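Uncharacterized protein (Corynebacterium glutamicum, PDB 2NSF) catalyses the mycothiol-dependent cis-trans isomerisation of maleylpyruvate to fumarylpyruvate, as a zinc-binding enzyme with a helical N-terminal domain and a smaller C-terminal domain. Local coordinates at residues A53-H58 with L112-L117; S67-H72 with V170-V175; V73-I78 with E104-G109; V130-T135 with E156-R161; A176-I181 with G234-A239. One frame throughout, in Å; residues are numbered along the deposited sequence.

Interaction 1: residues A53-H58 with L112-L117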
# COMPACT_ATOMS: atom_id res chain seq x y z
N ALA A 53 -23.03 4.79 9.30
CA ALA A 53 -22.96 5.02 10.73
C ALA A 53 -21.68 4.47 11.35
O ALA A 53 -21.34 4.80 12.48
CB ALA A 53 -24.18 4.39 11.42
N GLU A 54 -20.96 3.65 10.59
CA GLU A 54 -19.72 3.04 11.07
C GLU A 54 -18.46 3.81 10.66
O GLU A 54 -17.36 3.47 11.10
CB GLU A 54 -19.62 1.60 10.58
CG GLU A 54 -20.82 0.72 10.93
CD GLU A 54 -20.73 -0.67 10.33
OE1 GLU A 54 -20.48 -0.78 9.11
OE2 GLU A 54 -20.93 -1.65 11.07
N PHE A 55 -18.61 4.83 9.82
CA PHE A 55 -17.46 5.62 9.37
C PHE A 55 -16.73 6.28 10.53
O PHE A 55 -15.50 6.39 10.53
CB PHE A 55 -17.91 6.70 8.38
CG PHE A 55 -18.07 6.21 6.96
CD1 PHE A 55 -18.58 4.94 6.69
CD2 PHE A 55 -17.73 7.03 5.89
CE1 PHE A 55 -18.76 4.51 5.38
CE2 PHE A 55 -17.91 6.61 4.57
CZ PHE A 55 -18.43 5.34 4.32
N GLY A 56 -17.49 6.72 11.54
CA GLY A 56 -16.89 7.38 12.69
C GLY A 56 -16.19 6.47 13.68
O GLY A 56 -15.53 6.95 14.60
N GLU A 57 -16.33 5.16 13.51
CA GLU A 57 -15.69 4.21 14.41
C GLU A 57 -14.22 4.03 14.03
O GLU A 57 -13.82 4.36 12.92
CB GLU A 57 -16.39 2.86 14.36
CG GLU A 57 -17.90 2.92 14.51
CD GLU A 57 -18.53 1.54 14.46
OE1 GLU A 57 -18.07 0.70 13.66
OE2 GLU A 57 -19.50 1.30 15.22
N HIS A 58 -13.44 3.49 14.95
CA HIS A 58 -12.02 3.26 14.70
C HIS A 58 -11.83 2.30 13.54
O HIS A 58 -12.60 1.36 13.36
CB HIS A 58 -11.34 2.64 15.93
CG HIS A 58 -11.44 3.48 17.16
ND1 HIS A 58 -10.84 4.71 17.28
CD2 HIS A 58 -12.08 3.25 18.34
CE1 HIS A 58 -11.10 5.21 18.48
NE2 HIS A 58 -11.85 4.34 19.14
N LEU A 112 -16.06 15.05 6.73
CA LEU A 112 -17.14 15.02 5.76
C LEU A 112 -18.16 13.92 6.06
O LEU A 112 -17.84 12.92 6.70
CB LEU A 112 -16.58 14.83 4.34
CG LEU A 112 -15.54 15.86 3.88
CD1 LEU A 112 -15.13 15.57 2.45
CD2 LEU A 112 -16.13 17.26 3.99
N ASN A 113 -19.39 14.13 5.59
CA ASN A 113 -20.44 13.14 5.81
C ASN A 113 -20.11 11.91 4.97
O ASN A 113 -19.45 12.01 3.94
CB ASN A 113 -21.81 13.70 5.42
CG ASN A 113 -21.90 14.06 3.95
OD1 ASN A 113 -21.44 15.13 3.53
ND2 ASN A 113 -22.48 13.17 3.16
N PRO A 114 -20.57 10.73 5.41
CA PRO A 114 -20.33 9.46 4.73
C PRO A 114 -20.58 9.43 3.22
O PRO A 114 -19.73 8.97 2.47
CB PRO A 114 -21.24 8.50 5.49
CG PRO A 114 -21.12 9.02 6.89
CD PRO A 114 -21.28 10.51 6.69
N ASP A 115 -21.73 9.93 2.77
CA ASP A 115 -21.99 9.91 1.34
C ASP A 115 -21.03 10.79 0.55
O ASP A 115 -20.71 10.49 -0.60
CB ASP A 115 -23.44 10.31 1.05
CG ASP A 115 -24.43 9.20 1.37
OD1 ASP A 115 -23.99 8.03 1.52
OD2 ASP A 115 -25.64 9.48 1.44
N ALA A 116 -20.57 11.87 1.17
CA ALA A 116 -19.63 12.77 0.50
C ALA A 116 -18.31 12.03 0.31
O ALA A 116 -17.64 12.18 -0.72
CB ALA A 116 -19.42 14.02 1.33
N LEU A 117 -17.93 11.24 1.30
CA LEU A 117 -16.68 10.48 1.23
C LEU A 117 -16.79 9.35 0.21
O LEU A 117 -15.82 9.04 -0.47
CB LEU A 117 -16.31 9.92 2.61
CG LEU A 117 -15.81 10.94 3.64
CD1 LEU A 117 -15.48 10.25 4.95
CD2 LEU A 117 -14.57 11.64 3.09
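Pro-114, which follows the N-cap residue Asn-113 and begins helix 114-133, sets its CB over one face of the Phe-55 ring, toward the rim. That CB stands 4.0 Å from the centroid of the Phe-55 ring and 20° off the ring normal, a CH-pi contact displaced to the CD2 side, where Pro-114 CB lies 3.8 Å from Phe-55 CD2. The carbonyl of the same proline runs close by, with Pro-114 O 3.6 Å from Phe-55 CE2. One turn on, Leu-117 gives its backbone N-H to Asn-113 O at 3.1 Å, which fixes the first turn from which the contact is made. Its side chain meets the aromatic group differently: the CD1 methyl sits at the ring edge, near the plane, 4.0 Å from Phe-55 CD2. Phe-55 can receive both because its CG is anti to the carbonyl carbon (chi1 -83°), sending the ring out of the type I beta turn of residues 54-57 and across to the helix start. The contact is thus wholly apolar between side chains, a loop aromatic docked on the N-terminal turn of a helix. In the DinB-like four-helix bundle of the N-terminal domain, helix 66-89 supplies the adjoining surface: Ile-70 touches both Phe-55 and Leu-117, while the backbone of Phe-55 is hydrogen-bonded to Ser-67 near the start of that helix.

Interaction 2: residues S67-H72 with V170-V175. With ZN (zinc ion), chain E.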
# COMPACT_ATOMS: atom_id res chain seq x y z
N SER A 67 -13.34 7.05 8.54
CA SER A 67 -13.41 8.26 7.72
C SER A 67 -12.01 8.75 7.33
O SER A 67 -11.80 9.17 6.20
CB SER A 67 -14.15 9.37 8.46
OG SER A 67 -15.54 9.09 8.54
N HIS A 68 -11.07 8.71 8.28
CA HIS A 68 -9.71 9.14 8.00
C HIS A 68 -9.10 8.25 6.92
O HIS A 68 -8.48 8.73 5.97
CB HIS A 68 -8.82 9.05 9.25
CG HIS A 68 -9.09 10.11 10.28
ND1 HIS A 68 -10.07 9.99 11.24
CD2 HIS A 68 -8.47 11.29 10.51
CE1 HIS A 68 -10.04 11.05 12.02
NE2 HIS A 68 -9.08 11.86 11.60
N LEU A 69 -9.28 6.94 7.07
CA LEU A 69 -8.75 5.98 6.11
C LEU A 69 -9.36 6.14 4.73
O LEU A 69 -8.66 6.15 3.71
CB LEU A 69 -8.98 4.55 6.62
CG LEU A 69 -8.58 3.42 5.67
CD1 LEU A 69 -7.07 3.47 5.42
CD2 LEU A 69 -8.98 2.08 6.26
N ILE A 70 -10.68 6.27 4.68
CA ILE A 70 -11.39 6.43 3.42
C ILE A 70 -10.93 7.71 2.71
O ILE A 70 -10.75 7.71 1.49
CB ILE A 70 -12.92 6.45 3.67
CG1 ILE A 70 -13.35 5.07 4.18
CG2 ILE A 70 -13.67 6.80 2.39
CD1 ILE A 70 -14.71 5.04 4.86
N ALA A 71 -10.75 8.78 3.47
CA ALA A 71 -10.30 10.04 2.91
C ALA A 71 -8.90 9.86 2.35
O ALA A 71 -8.61 10.27 1.23
CB ALA A 71 -10.31 11.13 3.98
N HIS A 72 -8.03 9.24 3.14
CA HIS A 72 -6.66 8.99 2.71
C HIS A 72 -6.55 8.26 1.39
O HIS A 72 -5.76 8.64 0.52
CB HIS A 72 -5.89 8.18 3.77
CG HIS A 72 -4.60 7.63 3.31
ND1 HIS A 72 -3.73 8.34 2.54
CD2 HIS A 72 -4.02 6.43 3.54
CE1 HIS A 72 -2.65 7.61 2.29
NE2 HIS A 72 -2.80 6.44 2.88
N VAL A 170 -8.02 -4.25 3.87
CA VAL A 170 -8.02 -4.98 5.13
C VAL A 170 -8.26 -4.03 6.30
O VAL A 170 -9.03 -4.34 7.21
CB VAL A 170 -6.67 -5.70 5.38
CG1 VAL A 170 -6.75 -6.53 6.64
CG2 VAL A 170 -6.33 -6.56 4.18
N ASP A 171 -7.62 -2.87 6.25
CA ASP A 171 -7.74 -1.87 7.32
C ASP A 171 -9.17 -1.36 7.53
O ASP A 171 -9.49 -0.86 8.61
CB ASP A 171 -6.82 -0.68 7.04
CG ASP A 171 -5.35 -1.07 7.01
OD1 ASP A 171 -4.97 -2.04 7.71
OD2 ASP A 171 -4.58 -0.40 6.30
N LEU A 172 -10.02 -1.48 6.52
CA LEU A 172 -11.40 -1.03 6.64
C LEU A 172 -12.14 -1.80 7.73
O LEU A 172 -13.13 -1.32 8.27
CB LEU A 172 -12.14 -1.17 5.31
CG LEU A 172 -11.90 -0.02 4.33
CD1 LEU A 172 -12.56 -0.33 3.00
CD2 LEU A 172 -12.45 1.28 4.92
N GLY A 173 -11.66 -3.00 8.04
CA GLY A 173 -12.30 -3.78 9.08
C GLY A 173 -13.61 -4.45 8.71
O GLY A 173 -14.49 -4.59 9.56
N ALA A 174 -13.74 -4.84 7.45
CA ALA A 174 -14.94 -5.53 6.99
C ALA A 174 -14.55 -7.01 6.94
O ALA A 174 -14.39 -7.63 7.99
CB ALA A 174 -15.34 -5.03 5.61
N VAL A 175 -14.39 -7.58 5.75
CA VAL A 175 -14.02 -8.99 5.65
C VAL A 175 -12.75 -9.28 4.86
O VAL A 175 -12.36 -10.44 4.73
CB VAL A 175 -15.16 -9.84 5.03
CG1 VAL A 175 -16.42 -9.72 5.87
CG2 VAL A 175 -15.42 -9.40 3.60
ZN ZN E . -1.90 4.43 2.81
O HOH W 1 0.03 5.33 2.32
O HOH W 2 -0.41 2.53 3.16
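The flat carboxylate of Asp-171 is carried on a CB that lies 3.6 Å from Leu-69 CD2, the two side chains crossing at about a right angle. Its OD2 turns elsewhere, to ND1 of His-168 and to a salt bridge with Arg-242. The second flat group, the His-72 ring, presents its edge to the metal: NE2 binds the zinc ion at 2.2 Å, and water 1, another ligand, lies in the ring plane. The rings of Trp-64 and His-168 meet this imidazole at steep angles. Glu-164 and His-168 complete the protein ligands of the zinc, so Asp-171 is a second-shell residue that holds the His-168 ring in orientation. The site lies between helices 66-89 and 156-171, two of the four long helices of the DinB-like bundle, and the present contact packs the end of the latter against the former. Leu-69 has CG anti to its backbone N (chi1 175°), which carries CD2 over the Asp-171 to Leu-172 peptide, 3.7 Å from Leu-172 N. The same methyl of Leu-69 meets Leu-172 CD2 at 3.8 Å. That branch of Leu-172, through CD2, then reaches Ile-70 CG1 at 4.0 Å, again nearly at right angles.

Interaction 3: residues V73-I78 with E104-G109. With SO4 (sulfate ion), chain C.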
# COMPACT_ATOMS: atom_id res chain seq x y z
N VAL A 73 -7.34 7.20 1.22
CA VAL A 73 -7.30 6.44 -0.02
C VAL A 73 -7.64 7.33 -1.21
O VAL A 73 -7.02 7.23 -2.27
CB VAL A 73 -8.24 5.20 0.05
CG1 VAL A 73 -8.32 4.50 -1.31
CG2 VAL A 73 -7.72 4.23 1.10
N ALA A 74 -8.60 8.24 -1.03
CA ALA A 74 -8.99 9.14 -2.11
C ALA A 74 -7.88 10.15 -2.38
O ALA A 74 -7.54 10.40 -3.54
CB ALA A 74 -10.29 9.87 -1.75
N TYR A 75 -7.31 10.73 -1.33
CA TYR A 75 -6.25 11.71 -1.52
C TYR A 75 -5.01 11.07 -2.14
O TYR A 75 -4.23 11.73 -2.83
CB TYR A 75 -5.92 12.41 -0.20
CG TYR A 75 -7.07 13.26 0.31
CD1 TYR A 75 -7.70 14.17 -0.53
CD2 TYR A 75 -7.55 13.13 1.61
CE1 TYR A 75 -8.79 14.94 -0.10
CE2 TYR A 75 -8.64 13.89 2.06
CZ TYR A 75 -9.25 14.79 1.20
OH TYR A 75 -10.32 15.55 1.62
N ASN A 76 -4.83 9.77 -1.91
CA ASN A 76 -3.70 9.08 -2.50
C ASN A 76 -3.95 8.95 -4.01
O ASN A 76 -3.03 9.14 -4.80
CB ASN A 76 -3.51 7.69 -1.86
CG ASN A 76 -2.56 6.80 -2.64
OD1 ASN A 76 -2.98 6.05 -3.51
ND2 ASN A 76 -1.27 6.90 -2.33
N ALA A 77 -5.18 8.65 -4.40
CA ALA A 77 -5.50 8.54 -5.82
C ALA A 77 -5.19 9.87 -6.50
O ALA A 77 -4.62 9.92 -7.58
CB ALA A 77 -6.97 8.17 -6.02
N ILE A 78 -5.59 10.96 -5.84
CA ILE A 78 -5.35 12.30 -6.37
C ILE A 78 -3.85 12.57 -6.47
O ILE A 78 -3.38 13.14 -7.46
CB ILE A 78 -6.02 13.36 -5.47
CG1 ILE A 78 -7.54 13.26 -5.61
CG2 ILE A 78 -5.52 14.76 -5.83
CD1 ILE A 78 -8.33 14.07 -4.58
N GLU A 104 -3.29 17.79 6.68
CA GLU A 104 -4.42 18.69 6.83
C GLU A 104 -5.62 18.32 5.96
O GLU A 104 -6.76 18.50 6.39
CB GLU A 104 -3.98 20.13 6.55
CG GLU A 104 -3.14 20.71 7.68
CD GLU A 104 -2.39 21.96 7.27
OE1 GLU A 104 -2.84 22.65 6.34
OE2 GLU A 104 -1.36 22.27 7.90
N GLU A 105 -5.38 17.82 4.76
CA GLU A 105 -6.52 17.45 3.92
C GLU A 105 -7.16 16.17 4.44
O GLU A 105 -8.37 16.00 4.36
CB GLU A 105 -6.13 17.35 2.44
CG GLU A 105 -5.11 16.30 2.06
CD GLU A 105 -4.89 16.23 0.56
OE1 GLU A 105 -5.42 17.12 -0.17
OE2 GLU A 105 -4.19 15.30 0.10
N ILE A 106 -6.35 15.25 4.98
CA ILE A 106 -6.91 14.02 5.53
C ILE A 106 -7.78 14.41 6.73
O ILE A 106 -8.85 13.84 6.94
CB ILE A 106 -5.81 13.03 5.98
CG1 ILE A 106 -5.17 12.39 4.75
CG2 ILE A 106 -6.41 11.96 6.88
CD1 ILE A 106 -4.00 11.48 5.07
N ALA A 107 -7.32 15.38 7.50
CA ALA A 107 -8.07 15.85 8.67
C ALA A 107 -9.42 16.41 8.22
O ALA A 107 -10.46 16.14 8.83
CB ALA A 107 -7.27 16.91 9.41
N TYR A 108 -9.39 17.21 7.15
CA TYR A 108 -10.61 17.81 6.62
C TYR A 108 -11.55 16.74 6.09
O TYR A 108 -12.73 16.68 6.46
CB TYR A 108 -10.26 18.78 5.49
CG TYR A 108 -11.48 19.37 4.82
CD1 TYR A 108 -12.24 20.36 5.45
CD2 TYR A 108 -11.89 18.93 3.55
CE1 TYR A 108 -13.38 20.89 4.83
CE2 TYR A 108 -13.02 19.45 2.94
CZ TYR A 108 -13.76 20.43 3.58
OH TYR A 108 -14.88 20.97 2.98
N GLY A 109 -11.03 15.87 5.22
CA GLY A 109 -11.85 14.81 4.66
C GLY A 109 -12.52 13.95 5.70
O GLY A 109 -13.66 13.53 5.51
S SO4 C . 1.04 8.38 0.66
O1 SO4 C . 0.41 7.89 1.90
O2 SO4 C . 1.76 9.64 0.97
O3 SO4 C . 2.02 7.38 0.16
O4 SO4 C . 0.02 8.61 -0.36
O HOH W 3 -4.04 14.49 -2.52
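Glu-105 reaches Tyr-75 with its CG set between the backbone N and the carbonyl carbon (chi1 62°) and the chain extended beyond, which puts its carboxylate over one face of the tyrosine ring, CD 3.6 Å above the plane and offset toward the rim, near CG and CD1. Tyr-75 in turn has CG anti to the carbonyl carbon and projects from helix 66-89, a member of the DinB-like four-helix bundle, toward helix 99-109. The two short helical segments run at 135° to each other, 10.4 Å apart at closest approach. Ring and carboxylate are stacked with planes only 18° apart, and Glu-105 CG makes a CH-pi contact, 4.0 Å from the Tyr-75 centroid. Ile-106 CG1 packs on Tyr-75 CD2 at 4.0 Å; its CD1, one bond further on, packs on CB of the zinc ligand His-72. The hydroxyl end points at the last residue of helix 99-109: Gly-109 CA lies at the ring edge, 3.5 Å from Tyr-75 OH. Beside Tyr-75, Asn-76 ND2 donates to O4 of a sulfate ion, probably from the crystallisation liquor, also bound by Tyr-96 and by Arg-102 of helix 99-109. Water 3 bridges the helices, donating to Tyr-75 O at 2.8 Å and to Glu-105 OE2 at 2.7 Å.

Interaction 4: residues V130-T135 with E156-R161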
# COMPACT_ATOMS: atom_id res chain seq x y z
N VAL A 130 -8.66 7.16 -15.61
CA VAL A 130 -8.63 7.90 -16.86
C VAL A 130 -7.20 8.36 -17.12
O VAL A 130 -6.70 8.26 -18.23
CB VAL A 130 -9.55 9.15 -16.82
CG1 VAL A 130 -9.29 10.03 -18.05
CG2 VAL A 130 -11.00 8.71 -16.80
N ALA A 131 -6.54 8.86 -16.07
CA ALA A 131 -5.17 9.33 -16.19
C ALA A 131 -4.29 8.22 -16.74
O ALA A 131 -3.47 8.45 -17.64
CB ALA A 131 -4.64 9.79 -14.83
N TRP A 132 -4.46 7.01 -16.21
CA TRP A 132 -3.67 5.87 -16.68
C TRP A 132 -4.02 5.49 -18.12
O TRP A 132 -3.12 5.24 -18.93
CB TRP A 132 -3.89 4.66 -15.77
CG TRP A 132 -3.19 4.74 -14.45
CD1 TRP A 132 -2.02 5.39 -14.18
CD2 TRP A 132 -3.58 4.09 -13.24
NE1 TRP A 132 -1.66 5.18 -12.87
CE2 TRP A 132 -2.59 4.38 -12.27
CE3 TRP A 132 -4.67 3.27 -12.87
CZ2 TRP A 132 -2.65 3.89 -10.96
CZ3 TRP A 132 -4.73 2.78 -11.57
CH2 TRP A 132 -3.73 3.09 -10.63
N ARG A 133 -5.31 5.45 -18.43
CA ARG A 133 -5.75 5.08 -19.77
C ARG A 133 -5.24 6.03 -20.85
O ARG A 133 -4.97 5.61 -21.98
CB ARG A 133 -7.28 5.01 -19.85
CG ARG A 133 -7.91 3.91 -19.01
CD ARG A 133 -9.25 3.49 -19.61
NE ARG A 133 -10.09 4.63 -19.97
CZ ARG A 133 -11.29 4.53 -20.52
NH1 ARG A 133 -11.82 3.34 -20.78
NH2 ARG A 133 -11.98 5.63 -20.82
N GLU A 134 -5.11 7.31 -20.52
CA GLU A 134 -4.66 8.29 -21.50
C GLU A 134 -3.16 8.56 -21.48
O GLU A 134 -2.68 9.45 -22.19
CB GLU A 134 -5.43 9.60 -21.30
CG GLU A 134 -6.94 9.41 -21.26
CD GLU A 134 -7.70 10.73 -21.28
OE1 GLU A 134 -7.20 11.72 -20.72
OE2 GLU A 134 -8.81 10.76 -21.85
N THR A 135 -2.42 7.79 -20.69
CA THR A 135 -0.97 7.96 -20.60
C THR A 135 -0.27 7.39 -21.83
O THR A 135 -0.56 6.27 -22.25
CB THR A 135 -0.42 7.27 -19.33
OG1 THR A 135 -0.91 7.95 -18.17
CG2 THR A 135 1.11 7.29 -19.31
N GLU A 156 5.40 3.37 -11.79
CA GLU A 156 5.44 2.98 -10.38
C GLU A 156 4.11 3.26 -9.69
O GLU A 156 3.79 2.65 -8.68
CB GLU A 156 6.55 3.74 -9.66
CG GLU A 156 6.93 3.20 -8.29
CD GLU A 156 7.93 2.04 -8.37
OE1 GLU A 156 8.41 1.75 -9.48
OE2 GLU A 156 8.23 1.44 -7.31
N THR A 157 3.32 4.19 -10.24
CA THR A 157 2.03 4.52 -9.63
C THR A 157 1.09 3.33 -9.64
O THR A 157 0.20 3.23 -8.80
CB THR A 157 1.33 5.70 -10.36
OG1 THR A 157 1.05 5.33 -11.72
CG2 THR A 157 2.20 6.95 -10.32
N LEU A 158 1.28 2.41 -10.58
CA LEU A 158 0.44 1.22 -10.64
C LEU A 158 0.73 0.37 -9.41
O LEU A 158 -0.18 -0.19 -8.79
CB LEU A 158 0.72 0.43 -11.92
CG LEU A 158 0.40 1.16 -13.23
CD1 LEU A 158 0.96 0.36 -14.40
CD2 LEU A 158 -1.11 1.35 -13.38
N TRP A 159 2.01 0.28 -9.05
CA TRP A 159 2.42 -0.50 -7.88
C TRP A 159 2.02 0.24 -6.61
O TRP A 159 1.48 -0.34 -5.67
CB TRP A 159 3.94 -0.70 -7.90
CG TRP A 159 4.51 -1.13 -6.56
CD1 TRP A 159 5.45 -0.47 -5.82
CD2 TRP A 159 4.18 -2.31 -5.82
NE1 TRP A 159 5.72 -1.16 -4.67
CE2 TRP A 159 4.96 -2.30 -4.64
CE3 TRP A 159 3.31 -3.39 -6.04
CZ2 TRP A 159 4.88 -3.31 -3.67
CZ3 TRP A 159 3.23 -4.40 -5.07
CH2 TRP A 159 4.02 -4.35 -3.91
N MET A 160 2.30 1.54 -6.58
CA MET A 160 1.97 2.35 -5.41
C MET A 160 0.49 2.28 -5.08
O MET A 160 0.11 2.13 -3.92
CB MET A 160 2.41 3.79 -5.64
CG MET A 160 3.91 3.95 -5.77
SD MET A 160 4.37 5.51 -6.53
CE MET A 160 4.21 6.61 -5.15
N ARG A 161 -0.36 2.40 -6.10
CA ARG A 161 -1.79 2.34 -5.85
C ARG A 161 -2.19 0.95 -5.38
O ARG A 161 -3.03 0.80 -4.49
CB ARG A 161 -2.58 2.72 -7.11
CG ARG A 161 -4.09 2.79 -6.89
CD ARG A 161 -4.48 3.82 -5.83
NE ARG A 161 -5.92 3.99 -5.75
CZ ARG A 161 -6.55 4.72 -4.83
NH1 ARG A 161 -5.85 5.36 -3.90
NH2 ARG A 161 -7.87 4.82 -4.84
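One hydrogen bond crosses this contact, from Trp-132 NE1 to Thr-157 OG1 at 2.9 Å. Its N-H...acceptor angle is 151°, and the oxygen lies 19° out of the indole plane. Thr-157 holds OG1 between its backbone N and carbonyl carbon (chi1 62°), a position from which the hydroxyl also bonds Ala-154 O just before the helix. The indole N-H is thereby satisfied within a buried interface. Apolar packing comes over the ring face: Leu-158 CD2 stands above the six-membered ring of Trp-132, 3.7 Å from its centroid, in a CH-pi contact. At the opposite end of the indole from CD1, Arg-161 CB lies at the ring edge, 3.7 Å from Trp-132 CH2. The arginine touches with its aliphatic base alone, for the chain bends at chi2 and carries the guanidinium away to Val-73 O and Asn-76 OD1 on helix 66-89. Trp-140 and Leu-33 also pack on the tryptophan. The arrangement is interhelical core packing of the DinB-like four-helix bundle, joining the C-terminal end of helix 114-133 to the N-terminal turns of helix 156-171, which further along carries the zinc ligands Glu-164 and His-168.

Interaction 5: residues A176-I181 with G234-A239. With SO4 (sulfate ion), chain D.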
# COMPACT_ATOMS: atom_id res chain seq x y z
N ALA A 176 -12.10 -8.24 4.34
CA ALA A 176 -10.88 -8.44 3.55
C ALA A 176 -9.71 -8.93 4.42
O ALA A 176 -9.61 -8.58 5.60
CB ALA A 176 -10.49 -7.15 2.84
N THR A 177 -8.84 -9.73 3.82
CA THR A 177 -7.69 -10.30 4.52
C THR A 177 -6.43 -10.21 3.66
O THR A 177 -6.50 -9.90 2.47
CB THR A 177 -7.91 -11.78 4.83
OG1 THR A 177 -8.01 -12.51 3.60
CG2 THR A 177 -9.21 -11.98 5.63
N PHE A 178 -5.28 -10.50 4.26
CA PHE A 178 -4.03 -10.50 3.50
C PHE A 178 -4.05 -11.71 2.58
O PHE A 178 -3.39 -11.73 1.53
CB PHE A 178 -2.83 -10.55 4.45
CG PHE A 178 -2.42 -9.21 4.97
CD1 PHE A 178 -1.48 -8.44 4.28
CD2 PHE A 178 -3.02 -8.66 6.10
CE1 PHE A 178 -1.15 -7.15 4.71
CE2 PHE A 178 -2.70 -7.38 6.54
CZ PHE A 178 -1.76 -6.62 5.84
N GLY A 179 -4.81 -12.73 2.97
CA GLY A 179 -4.93 -13.93 2.16
C GLY A 179 -5.63 -13.66 0.84
O GLY A 179 -5.46 -14.41 -0.12
N ASP A 180 -6.40 -12.58 0.79
CA ASP A 180 -7.12 -12.19 -0.42
C ASP A 180 -6.19 -11.59 -1.47
O ASP A 180 -6.50 -11.57 -2.66
CB ASP A 180 -8.20 -11.14 -0.12
CG ASP A 180 -9.37 -11.70 0.64
OD1 ASP A 180 -9.69 -12.90 0.45
OD2 ASP A 180 -10.00 -10.94 1.42
N ILE A 181 -5.04 -11.09 -1.02
CA ILE A 181 -4.09 -10.43 -1.91
C ILE A 181 -3.29 -11.36 -2.81
O ILE A 181 -2.67 -12.31 -2.33
CB ILE A 181 -3.11 -9.57 -1.09
CG1 ILE A 181 -3.89 -8.61 -0.20
CG2 ILE A 181 -2.17 -8.81 -2.02
CD1 ILE A 181 -3.03 -7.88 0.82
N GLY A 234 0.94 -14.41 6.01
CA GLY A 234 1.27 -14.23 7.41
C GLY A 234 2.46 -13.32 7.66
O GLY A 234 2.40 -12.45 8.53
N ILE A 235 3.54 -13.49 6.91
CA ILE A 235 4.70 -12.64 7.15
C ILE A 235 4.49 -11.23 6.63
O ILE A 235 5.05 -10.30 7.18
CB ILE A 235 6.02 -13.23 6.56
CG1 ILE A 235 5.94 -13.37 5.04
CG2 ILE A 235 6.31 -14.58 7.21
CD1 ILE A 235 7.27 -13.72 4.39
N VAL A 236 3.67 -11.07 5.60
CA VAL A 236 3.41 -9.73 5.09
C VAL A 236 2.52 -8.97 6.07
O VAL A 236 2.75 -7.79 6.31
CB VAL A 236 2.78 -9.77 3.68
CG1 VAL A 236 2.39 -8.35 3.24
CG2 VAL A 236 3.79 -10.34 2.69
N ARG A 237 1.51 -9.63 6.64
CA ARG A 237 0.66 -8.94 7.62
C ARG A 237 1.57 -8.48 8.76
O ARG A 237 1.45 -7.36 9.26
CB ARG A 237 -0.42 -9.87 8.19
CG ARG A 237 -1.16 -9.28 9.40
CD ARG A 237 -2.15 -10.26 10.03
NE ARG A 237 -3.45 -10.28 9.35
CZ ARG A 237 -4.38 -9.33 9.46
NH1 ARG A 237 -5.52 -9.44 8.80
NH2 ARG A 237 -4.17 -8.28 10.23
N TYR A 238 2.47 -9.36 9.17
CA TYR A 238 3.41 -9.07 10.24
C TYR A 238 4.35 -7.92 9.90
O TYR A 238 4.48 -6.96 10.66
CB TYR A 238 4.24 -10.32 10.57
CG TYR A 238 5.42 -10.05 11.48
CD1 TYR A 238 5.24 -9.78 12.84
CD2 TYR A 238 6.72 -10.03 10.97
CE1 TYR A 238 6.33 -9.50 13.67
CE2 TYR A 238 7.81 -9.75 11.79
CZ TYR A 238 7.61 -9.48 13.14
OH TYR A 238 8.68 -9.20 13.95
N ALA A 239 5.00 -8.01 8.74
CA ALA A 239 5.94 -6.97 8.31
C ALA A 239 5.26 -5.63 8.14
O ALA A 239 5.86 -4.57 8.36
CB ALA A 239 6.62 -7.39 7.01
S SO4 D . -4.90 -13.25 7.17
O1 SO4 D . -6.24 -13.23 7.80
O2 SO4 D . -4.93 -13.12 5.69
O3 SO4 D . -3.90 -12.40 7.84
O4 SO4 D . -4.42 -14.60 7.39
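Arg-237 NE donates to O3 of a sulfate ion, probably from the crystallisation liquor, at 2.6 Å and almost straight, with an N-H...acceptor angle of 176°. The anion bridges the two segments, because its O2 also receives the backbone N-H of Gly-179 at 2.8 Å. The contact joins the linker between helices 156-171 and 183-199 to helix 232-239 of the C-terminal domain, at the junction of the two domains. Apart from the anion, Phe-178 carries it. Its ring lies face-on against the helix, with Arg-237 CA centred over it, 3.7 Å from the centroid, in a CH-pi contact. Arg-237 CB follows at 3.5 Å from Phe-178 CD2, toward the rim of the same face. The arginine chain leaves with CG anti to the backbone N (chi1 169°) and then bends at chi3, which folds the guanidinium back around the ring. Its plane stands 71° from that of the phenyl group, and Phe-178 CD2 lies over one guanidinium face while the sulfate sits at its edge. NH2 has a separate partner in Arg-242 O. Val-170 touches both Phe-178 and Arg-237, so helix 156-171 of the zinc-binding domain packs directly on both residues. Within the linker, Thr-177 N donates to Asp-180 OD2, met from above the carboxylate plane. On the helix side, Val-236 CG1 packs on Phe-178 CD1 at 4.0 Å.

In the fold
Interactions 1 to 4 lie in the four-helix bundle domain, whereas interaction 5 joins it to the C-terminal domain. Helix 66-89 serves interactions 2 and 3, centres 12 Å apart, and its Ile-70 packs against Phe-55 and Leu-117 of interaction 1, centred 10 Å from interaction 2. Helix 114-133 carries interaction 1 at its start and interaction 4 at its end, 27 Å apart, so the two span the bundle's length. Helix 156-171 links interactions 2 and 4; Arg-161 ties interaction 4 to interaction 3. Along the chain interactions 1 and 2 interlock; interaction 3 falls within both, interaction 4 within interaction 2, and interaction 5 follows. Val-170 connects interactions 2 and 5, and the zinc ion is about 11 Å from the Phe-178 side chain.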